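Local coordinates for hypothetical 33.3 KDA protein IN ade3-ser2 intergenic region (Saccharomyces cerevisiae, PDB 1ODF), which probably acts as an ATP-dependent kinase whose substrate is not yet known, with a fold closely resembling that of bacterial pantothenate kinase, at residues Asn89-Gly100 against Asp181-Tyr192. Numbering follows the deposited sequence.
Sequences NNKLLQGRGLPG and DMVDVNAKLFFY. With SO4 (sulfate ion), chain C.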
loop_
_atom_site.group_PDB
_atom_site.type_symbol
_atom_site.label_atom_id
_atom_site.label_comp_id
_atom_site.label_asym_id
_atom_site.label_seq_id
_atom_site.Cartn_x
_atom_site.Cartn_y
_atom_site.Cartn_z
ATOM N N ASN A 89 -11.014 -23.252 0.612
ATOM C CA ASN A 89 -11.910 -23.000 1.734
ATOM C C ASN A 89 -11.707 -21.676 2.446
ATOM O O ASN A 89 -12.410 -21.370 3.410
ATOM C CB ASN A 89 -11.813 -24.154 2.725
ATOM C CG ASN A 89 -12.160 -25.485 2.086
ATOM O OD1 ASN A 89 -13.270 -25.667 1.568
ATOM N ND2 ASN A 89 -11.213 -26.420 2.105
ATOM N N ASN A 90 -10.749 -20.889 1.973
ATOM C CA ASN A 90 -10.483 -19.588 2.571
ATOM C C ASN A 90 -11.190 -18.547 1.702
ATOM O O ASN A 90 -10.742 -18.239 0.596
ATOM C CB ASN A 90 -8.974 -19.324 2.605
ATOM C CG ASN A 90 -8.615 -18.114 3.436
ATOM O OD1 ASN A 90 -9.114 -17.018 3.195
ATOM N ND2 ASN A 90 -7.745 -18.305 4.425
ATOM N N LYS A 91 -12.298 -18.011 2.199
ATOM C CA LYS A 91 -13.055 -17.031 1.432
ATOM C C LYS A 91 -12.327 -15.704 1.228
ATOM O O LYS A 91 -12.581 -14.995 0.253
ATOM C CB LYS A 91 -14.424 -16.792 2.081
ATOM C CG LYS A 91 -15.400 -17.952 1.885
ATOM C CD LYS A 91 -16.852 -17.585 2.223
ATOM C CE LYS A 91 -17.157 -17.664 3.716
ATOM N NZ LYS A 91 -16.399 -16.664 4.514
ATOM N N LEU A 92 -11.414 -15.373 2.136
ATOM C CA LEU A 92 -10.665 -14.125 2.028
ATOM C C LEU A 92 -9.621 -14.151 0.904
ATOM O O LEU A 92 -9.183 -13.099 0.424
ATOM C CB LEU A 92 -9.980 -13.812 3.360
ATOM C CG LEU A 92 -10.919 -13.610 4.552
ATOM C CD1 LEU A 92 -10.103 -13.331 5.794
ATOM C CD2 LEU A 92 -11.868 -12.461 4.274
ATOM N N LEU A 93 -9.230 -15.348 0.475
ATOM C CA LEU A 93 -8.227 -15.471 -0.575
ATOM C C LEU A 93 -8.804 -15.720 -1.958
ATOM O O LEU A 93 -8.062 -15.810 -2.944
ATOM C CB LEU A 93 -7.225 -16.572 -0.218
ATOM C CG LEU A 93 -6.287 -16.193 0.933
ATOM C CD1 LEU A 93 -5.356 -17.355 1.234
ATOM C CD2 LEU A 93 -5.487 -14.929 0.556
ATOM N N GLN A 94 -10.125 -15.838 -2.032
ATOM C CA GLN A 94 -10.787 -16.056 -3.311
ATOM C C GLN A 94 -10.810 -14.711 -4.028
ATOM O O GLN A 94 -11.428 -13.752 -3.553
ATOM C CB GLN A 94 -12.217 -16.566 -3.100
ATOM C CG GLN A 94 -12.316 -17.904 -2.378
ATOM C CD GLN A 94 -11.471 -18.988 -3.032
ATOM O OE1 GLN A 94 -11.459 -19.131 -4.258
ATOM N NE2 GLN A 94 -10.762 -19.763 -2.211
ATOM N N GLY A 95 -10.120 -14.646 -5.163
ATOM C CA GLY A 95 -10.061 -13.412 -5.921
ATOM C C GLY A 95 -9.001 -12.460 -5.392
ATOM O O GLY A 95 -8.646 -12.504 -4.211
ATOM N N ARG A 96 -8.491 -11.601 -6.272
ATOM C CA ARG A 96 -7.480 -10.622 -5.893
ATOM C C ARG A 96 -7.976 -9.788 -4.715
ATOM O O ARG A 96 -9.180 -9.642 -4.513
ATOM C CB ARG A 96 -7.176 -9.692 -7.072
ATOM C CG ARG A 96 -8.302 -8.709 -7.396
ATOM C CD ARG A 96 -7.888 -7.710 -8.475
ATOM N NE ARG A 96 -8.811 -6.580 -8.556
ATOM C CZ ARG A 96 -9.827 -6.482 -9.412
ATOM N NH1 ARG A 96 -10.063 -7.447 -10.293
ATOM N NH2 ARG A 96 -10.620 -5.419 -9.369
ATOM N N GLY A 97 -7.047 -9.250 -3.933
ATOM C CA GLY A 97 -7.445 -8.429 -2.807
ATOM C C GLY A 97 -6.524 -8.398 -1.600
ATOM O O GLY A 97 -5.706 -7.493 -1.453
ATOM N N LEU A 98 -6.657 -9.392 -0.732
ATOM C CA LEU A 98 -5.876 -9.452 0.495
ATOM C C LEU A 98 -4.426 -9.884 0.314
ATOM O O LEU A 98 -4.036 -10.375 -0.749
ATOM C CB LEU A 98 -6.544 -10.408 1.492
ATOM C CG LEU A 98 -7.895 -10.052 2.125
ATOM C CD1 LEU A 98 -7.775 -8.710 2.846
ATOM C CD2 LEU A 98 -8.990 -9.999 1.055
ATOM N N PRO A 99 -3.606 -9.698 1.366
ATOM C CA PRO A 99 -2.202 -10.095 1.303
ATOM C C PRO A 99 -2.186 -11.575 0.906
ATOM O O PRO A 99 -2.950 -12.375 1.454
ATOM C CB PRO A 99 -1.728 -9.887 2.735
ATOM C CG PRO A 99 -2.550 -8.737 3.193
ATOM C CD PRO A 99 -3.913 -9.078 2.667
ATOM N N GLY A 100 -1.325 -11.934 -0.041
ATOM C CA GLY A 100 -1.269 -13.313 -0.485
ATOM C C GLY A 100 -1.734 -13.398 -1.925
ATOM O O GLY A 100 -1.522 -14.404 -2.597
ATOM N N ASP A 181 -9.999 -17.870 8.189
ATOM C CA ASP A 181 -9.294 -17.471 6.980
ATOM C C ASP A 181 -8.137 -16.503 7.220
ATOM O O ASP A 181 -7.242 -16.384 6.380
ATOM C CB ASP A 181 -10.282 -16.861 5.977
ATOM C CG ASP A 181 -11.393 -17.833 5.578
ATOM O OD1 ASP A 181 -11.124 -19.050 5.487
ATOM O OD2 ASP A 181 -12.532 -17.376 5.337
ATOM N N MET A 182 -8.144 -15.816 8.359
ATOM C CA MET A 182 -7.081 -14.862 8.654
ATOM C C MET A 182 -5.753 -15.517 8.971
ATOM O O MET A 182 -4.709 -14.884 8.872
ATOM C CB MET A 182 -7.472 -13.941 9.811
ATOM C CG MET A 182 -8.352 -12.777 9.393
ATOM S SD MET A 182 -7.665 -11.860 7.985
ATOM C CE MET A 182 -6.227 -11.018 8.768
ATOM N N VAL A 183 -5.796 -16.784 9.349
ATOM C CA VAL A 183 -4.585 -17.513 9.683
ATOM C C VAL A 183 -3.611 -17.523 8.510
ATOM O O VAL A 183 -2.428 -17.224 8.677
ATOM C CB VAL A 183 -4.926 -18.955 10.106
ATOM C CG1 VAL A 183 -3.661 -19.807 10.188
ATOM C CG2 VAL A 183 -5.640 -18.924 11.454
ATOM N N ASP A 184 -4.109 -17.860 7.324
ATOM C CA ASP A 184 -3.262 -17.890 6.138
ATOM C C ASP A 184 -2.883 -16.470 5.705
ATOM O O ASP A 184 -1.753 -16.222 5.283
ATOM C CB ASP A 184 -3.977 -18.597 4.979
ATOM C CG ASP A 184 -4.269 -20.062 5.268
ATOM O OD1 ASP A 184 -3.312 -20.839 5.502
ATOM O OD2 ASP A 184 -5.462 -20.437 5.258
ATOM N N VAL A 185 -3.824 -15.539 5.811
ATOM C CA VAL A 185 -3.550 -14.164 5.417
ATOM C C VAL A 185 -2.351 -13.658 6.208
ATOM O O VAL A 185 -1.406 -13.106 5.635
ATOM C CB VAL A 185 -4.774 -13.248 5.664
ATOM C CG1 VAL A 185 -4.443 -11.807 5.280
ATOM C CG2 VAL A 185 -5.958 -13.743 4.841
ATOM N N ASN A 186 -2.396 -13.870 7.520
ATOM C CA ASN A 186 -1.323 -13.469 8.422
ATOM C C ASN A 186 0.014 -14.068 7.978
ATOM O O ASN A 186 1.041 -13.399 8.026
ATOM C CB ASN A 186 -1.645 -13.928 9.849
ATOM C CG ASN A 186 -0.566 -13.548 10.842
ATOM O OD1 ASN A 186 -0.359 -12.368 11.133
ATOM N ND2 ASN A 186 0.135 -14.546 11.361
ATOM N N ALA A 187 0.003 -15.328 7.547
ATOM C CA ALA A 187 1.229 -15.985 7.096
ATOM C C ALA A 187 1.722 -15.323 5.822
ATOM O O ALA A 187 2.926 -15.111 5.633
ATOM C CB ALA A 187 0.980 -17.458 6.844
ATOM N N LYS A 188 0.774 -15.005 4.951
ATOM C CA LYS A 188 1.063 -14.356 3.683
ATOM C C LYS A 188 1.632 -12.946 3.882
ATOM O O LYS A 188 2.525 -12.526 3.154
ATOM C CB LYS A 188 -0.216 -14.285 2.839
ATOM C CG LYS A 188 -0.707 -15.627 2.336
ATOM C CD LYS A 188 0.326 -16.254 1.405
ATOM C CE LYS A 188 -0.201 -17.500 0.716
ATOM N NZ LYS A 188 0.766 -17.990 -0.312
ATOM N N LEU A 189 1.116 -12.223 4.871
ATOM C CA LEU A 189 1.582 -10.867 5.145
ATOM C C LEU A 189 3.098 -10.844 5.395
ATOM O O LEU A 189 3.775 -9.853 5.108
ATOM C CB LEU A 189 0.839 -10.287 6.359
ATOM C CG LEU A 189 1.249 -8.872 6.809
ATOM C CD1 LEU A 189 1.033 -7.888 5.663
ATOM C CD2 LEU A 189 0.457 -8.444 8.044
ATOM N N PHE A 190 3.621 -11.947 5.922
ATOM C CA PHE A 190 5.038 -12.062 6.223
ATOM C C PHE A 190 5.953 -11.685 5.055
ATOM O O PHE A 190 6.892 -10.906 5.225
ATOM C CB PHE A 190 5.373 -13.489 6.671
ATOM C CG PHE A 190 6.831 -13.695 6.971
ATOM C CD1 PHE A 190 7.409 -13.123 8.102
ATOM C CD2 PHE A 190 7.646 -14.391 6.081
ATOM C CE1 PHE A 190 8.780 -13.236 8.342
ATOM C CE2 PHE A 190 9.015 -14.508 6.310
ATOM C CZ PHE A 190 9.583 -13.930 7.440
ATOM N N PHE A 191 5.672 -12.231 3.876
ATOM C CA PHE A 191 6.500 -11.973 2.703
ATOM C C PHE A 191 6.668 -10.500 2.333
ATOM O O PHE A 191 7.712 -10.112 1.809
ATOM C CB PHE A 191 5.970 -12.742 1.485
ATOM C CG PHE A 191 6.113 -14.240 1.592
ATOM C CD1 PHE A 191 5.283 -14.979 2.439
ATOM C CD2 PHE A 191 7.068 -14.917 0.827
ATOM C CE1 PHE A 191 5.398 -16.372 2.523
ATOM C CE2 PHE A 191 7.197 -16.317 0.902
ATOM C CZ PHE A 191 6.358 -17.044 1.752
ATOM N N TYR A 192 5.652 -9.683 2.599
ATOM C CA TYR A 192 5.726 -8.267 2.280
ATOM C C TYR A 192 6.584 -7.568 3.317
ATOM O O TYR A 192 7.507 -6.832 2.977
ATOM C CB TYR A 192 4.336 -7.625 2.287
ATOM C CG TYR A 192 3.321 -8.271 1.367
ATOM C CD1 TYR A 192 2.713 -9.485 1.707
ATOM C CD2 TYR A 192 2.932 -7.645 0.178
ATOM C CE1 TYR A 192 1.737 -10.055 0.888
ATOM C CE2 TYR A 192 1.954 -8.207 -0.647
ATOM C CZ TYR A 192 1.360 -9.407 -0.283
ATOM O OH TYR A 192 0.372 -9.946 -1.067
HETATM S S SO4 C . -9.580 -4.067 -5.856
HETATM O O1 SO4 C . -10.337 -5.222 -5.340
HETATM O O2 SO4 C . -8.325 -4.540 -6.455
HETATM O O3 SO4 C . -10.382 -3.356 -6.870
HETATM O O4 SO4 C . -9.279 -3.146 -4.746
HETATM O O HOH W 1 0.488 -16.137 -2.751
#
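Asn-90 swings CG away from its amide nitrogen (chi1 -169°), which lays the carboxamide along Asp-181, and the two side chains run past each other in opposite directions. Asn-90 ND2 gives a nearly straight bond, 2.8 Å long, to Asp-181 O, meeting a lone pair in the carbonyl plane. Asn-90 ND2 also reaches the anti lone pair of Asp-184 OD2, at 3.2 Å, and both acceptors lie close to the amide plane. Two bonds from one NH2 thus fix the rotation of the amide, while OD1 turns back to take weak bonds from the backbone N of Leu-92 and Leu-93. With an alanine here, Asp-181 O and Asp-184 OD2 are likely to lose their shared donor, and the amides of Leu-92 and Leu-93 the OD1 they lean on. Asp-181 answers with a weak bond from Lys-91 N to its OD2, and Leu-92 CD1 rests 3.6 Å from Met-182 SD. At the other end of the loop, Pro-99 sets CD against Val-185 CG1 (3.8 Å). Gly-100 N points almost straight at Tyr-192 OH, 2.8 Å away, and that oxygen is also hydrogen-bonded to His-102 ND1. A CB on Gly-100 would run into Lys-188 CG, and the backbone angles (phi 114°) by themselves call for glycine. A water links Gly-100 O to Lys-188 NZ. Between these two grips the loop swings away, and Arg-96 holds a sulfate, probably from the crystallisation liquor, through NE and NH2. The Leu-98 side chain lies about 7 Å from that of Gln-40 in the predicted ATP-binding P-loop, so the contact probably borders that site. The loop joins helix 77-86 to helix 104-114; helix 249-262 packs on Leu-98, Met-182 and Leu-189, and Met-104 of helix 104-114 touches Tyr-192.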